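Local coordinates for geranyltranstransferase (IspA) (Helicobacter pylori, PDB 3LLW), which acts as a geranyltranstransferase of the FPP/GGPP synthase family, a magnesium-dependent prenyltransferase probably joining isoprenoid diphosphates in terpenoid biosynthesis, at the interface of chains A and B. Sequence-based numbering; all coordinates share one arbitrary frame. Chains: chain A/B, Geranyltranstransferase (IspA).

The interface of chains A and B. Residues chain A 126, 128-129, 132; chain B 128-129, 132, 153, 156-157, 162.
Helix 117-137 of chain A runs alongside its counterpart, helix 117-136 of chain B, nearly parallel about a two-fold axis, in a mainly helical prenyl synthase fold whose relatives commonly form such dimers; the structure alone does not prove this pairing biological. On the axis A:Asn128 and B:Asn128 meet tip to tip, their amide planes turned 46° apart. Each has CG anti to its backbone N, which extends the amide toward the partner helix. B:Thr129 OG1 donates its hydroxyl hydrogen to the amide oxygen A:Asn128 OD1 over 2.8 Å, in the carbonyl plane on a lone pair, with a C=O...donor angle of 105°. In the symmetry-related pair the better bond instead runs from the amide nitrogen B:Asn128 ND2 to A:Thr129 OG1, at 2.9 Å, almost within its own amide plane. Weak companion bonds, A:Asn128 ND2 to B:Thr129 OG1 and A:Thr129 OG1 to B:Asn128 OD1, supplement both pairs, so each hydroxyl sits against both ends of the opposite amide, and the side chains cross at about a right angle. Both ND2 groups also hydrogen-bond to water 2, which bridges the amides. The threonine hydroxyl lies anti to the carbonyl carbon, leaving CG2 anti to the backbone N and directed into apolar contacts: A:Thr129 CG2 touches the ring tip B:Phe132 CZ at 3.7 Å and also packs against B:Ser153 and B:Gly157. Farther along the axis, A:Phe132 and B:Phe132 cross obliquely, each laying its CB over one face of the other ring, displaced toward the rim, while A:Phe132 CD2 meets B:Phe132 CD2 at 3.7 Å. Within each chain, Asn128 OD1 lies at the edge of the Phe132 ring, in plane, so the polar layer borders directly on the aromatic pair. At the flank, the methyl B:Ile162 CD1 rests 3.6 Å from A:Ala126 CA. Water 1 links A:Thr129 OG1, at 2.7 Å, to the carbonyl oxygen B:Gly156 O, 2.9 Å from the water.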
ATOM      1  N   ALA A 126      -3.146   4.508  -5.473  1.00 35.95           N
ATOM      2  CA  ALA A 126      -4.012   3.364  -5.750  1.00 34.42           C
ATOM      3  C   ALA A 126      -3.265   2.139  -6.229  1.00 44.15           C
ATOM      4  O   ALA A 126      -3.584   0.992  -5.806  1.00 28.76           O
ATOM      5  CB  ALA A 126      -5.095   3.729  -6.719  1.00 41.01           C
ATOM      6  N   ASN A 128      -0.128   1.380  -5.538  1.00 38.40           N
ATOM      7  CA  ASN A 128       0.515   0.931  -4.311  1.00 29.89           C
ATOM      8  C   ASN A 128      -0.418   0.035  -3.493  1.00 41.52           C
ATOM      9  O   ASN A 128      -0.033  -1.067  -3.168  1.00 32.03           O
ATOM     10  CB  ASN A 128       0.917   2.148  -3.487  1.00 30.80           C
ATOM     11  CG  ASN A 128       1.704   1.816  -2.231  1.00 43.21           C
ATOM     12  OD1 ASN A 128       1.978   0.647  -1.888  1.00 45.61           O
ATOM     13  ND2 ASN A 128       2.067   2.866  -1.520  1.00 41.11           N
ATOM     14  N   THR A 129      -1.620   0.524  -3.163  1.00 37.89           N
ATOM     15  CA  THR A 129      -2.633  -0.259  -2.432  1.00 35.59           C
ATOM     16  C   THR A 129      -3.131  -1.469  -3.216  1.00 37.79           C
ATOM     17  O   THR A 129      -3.343  -2.583  -2.645  1.00 36.31           O
ATOM     18  CB  THR A 129      -3.836   0.628  -2.011  1.00 34.36           C
ATOM     19  OG1 THR A 129      -3.345   1.812  -1.383  1.00 40.25           O
ATOM     20  CG2 THR A 129      -4.725  -0.091  -1.024  1.00 39.30           C
ATOM     21  N   PHE A 132      -1.458  -4.978  -3.014  1.00 43.02           N
ATOM     22  CA  PHE A 132      -1.808  -5.750  -1.848  1.00 33.86           C
ATOM     23  C   PHE A 132      -3.183  -6.382  -1.965  1.00 38.10           C
ATOM     24  O   PHE A 132      -3.401  -7.502  -1.457  1.00 37.83           O
ATOM     25  CB  PHE A 132      -1.568  -4.909  -0.582  1.00 35.56           C
ATOM     26  CG  PHE A 132      -0.135  -4.410  -0.486  1.00 35.65           C
ATOM     27  CD1 PHE A 132       0.881  -5.273  -0.103  1.00 29.46           C
ATOM     28  CD2 PHE A 132       0.209  -3.099  -0.875  1.00 30.63           C
ATOM     29  CE1 PHE A 132       2.215  -4.849  -0.049  1.00 28.87           C
ATOM     30  CE2 PHE A 132       1.549  -2.660  -0.825  1.00 24.91           C
ATOM     31  CZ  PHE A 132       2.550  -3.534  -0.399  1.00 35.65           C
TER
ATOM     32  N   ASN B 128       1.155   4.359   3.512  1.00 24.88           N
ATOM     33  CA  ASN B 128       0.275   3.445   2.735  1.00 25.92           C
ATOM     34  C   ASN B 128       0.781   1.974   2.809  1.00 34.56           C
ATOM     35  O   ASN B 128       0.056   1.099   3.227  1.00 37.18           O
ATOM     36  CB  ASN B 128       0.145   3.887   1.275  1.00 30.03           C
ATOM     37  CG  ASN B 128      -0.936   3.119   0.493  1.00 31.07           C
ATOM     38  OD1 ASN B 128      -1.601   2.221   1.008  1.00 52.64           O
ATOM     39  ND2 ASN B 128      -1.089   3.467  -0.775  1.00 33.42           N
ATOM     40  N   THR B 129       2.033   1.737   2.412  1.00 34.62           N
ATOM     41  CA  THR B 129       2.618   0.403   2.330  1.00 34.66           C
ATOM     42  C   THR B 129       2.813  -0.238   3.714  1.00 27.88           C
ATOM     43  O   THR B 129       2.595  -1.437   3.880  1.00 38.23           O
ATOM     44  CB  THR B 129       3.969   0.480   1.566  1.00 38.31           C
ATOM     45  OG1 THR B 129       3.721   0.933   0.231  1.00 41.45           O
ATOM     46  CG2 THR B 129       4.672  -0.868   1.535  1.00 41.23           C
ATOM     47  N   PHE B 132       0.040  -2.288   5.352  1.00 41.80           N
ATOM     48  CA  PHE B 132       0.036  -3.697   4.950  1.00 36.07           C
ATOM     49  C   PHE B 132       1.122  -4.530   5.570  1.00 36.36           C
ATOM     50  O   PHE B 132       0.901  -5.711   5.844  1.00 41.95           O
ATOM     51  CB  PHE B 132      -0.065  -3.819   3.435  1.00 28.32           C
ATOM     52  CG  PHE B 132      -1.275  -3.098   2.903  1.00 36.64           C
ATOM     53  CD1 PHE B 132      -2.547  -3.647   3.077  1.00 32.36           C
ATOM     54  CD2 PHE B 132      -1.157  -1.823   2.334  1.00 26.48           C
ATOM     55  CE1 PHE B 132      -3.673  -2.971   2.649  1.00 41.52           C
ATOM     56  CE2 PHE B 132      -2.286  -1.136   1.906  1.00 36.31           C
ATOM     57  CZ  PHE B 132      -3.547  -1.710   2.068  1.00 31.48           C
ATOM     58  N   SER B 153      -7.490  -3.116   1.829  1.00 40.00           N
ATOM     59  CA  SER B 153      -7.051  -2.716   0.494  1.00 42.38           C
ATOM     60  C   SER B 153      -8.203  -2.364  -0.454  1.00 44.97           C
ATOM     61  O   SER B 153      -8.091  -1.398  -1.209  1.00 46.14           O
ATOM     62  CB  SER B 153      -6.133  -3.766  -0.130  1.00 40.95           C
ATOM     63  OG  SER B 153      -6.784  -5.021  -0.235  1.00 46.41           O
ATOM     64  N   GLY B 156      -9.644   0.948   1.183  1.00 36.97           N
ATOM     65  CA  GLY B 156      -8.644   2.014   1.132  1.00 43.27           C
ATOM     66  C   GLY B 156      -8.199   2.460  -0.256  1.00 39.05           C
ATOM     67  O   GLY B 156      -7.573   3.514  -0.399  1.00 44.44           O
ATOM     68  N   GLY B 157      -8.531   1.659  -1.267  1.00 31.41           N
ATOM     69  CA  GLY B 157      -7.929   1.727  -2.582  1.00 38.96           C
ATOM     70  C   GLY B 157      -8.781   2.430  -3.617  1.00 38.43           C
ATOM     71  O   GLY B 157      -9.661   3.214  -3.264  1.00 40.23           O
ATOM     72  N   ILE B 162      -9.931   6.363  -2.495  1.00 38.65           N
ATOM     73  CA  ILE B 162      -9.192   7.089  -3.516  1.00 40.47           C
ATOM     74  C   ILE B 162     -10.111   7.658  -4.587  1.00 44.44           C
ATOM     75  O   ILE B 162      -9.963   8.819  -4.955  1.00 48.40           O
ATOM     76  CB  ILE B 162      -8.039   6.249  -4.064  1.00 42.92           C
ATOM     77  CG1 ILE B 162      -6.979   6.150  -2.960  1.00 39.47           C
ATOM     78  CG2 ILE B 162      -7.454   6.847  -5.367  1.00 38.06           C
ATOM     79  CD1 ILE B 162      -5.751   5.479  -3.351  1.00 45.94           C
TER
HETATM   80  O   HOH W   1      -4.772   3.947  -0.705  1.00 40.69           O
HETATM   81  O   HOH W   2       0.833   5.613  -1.854  1.00 47.81           O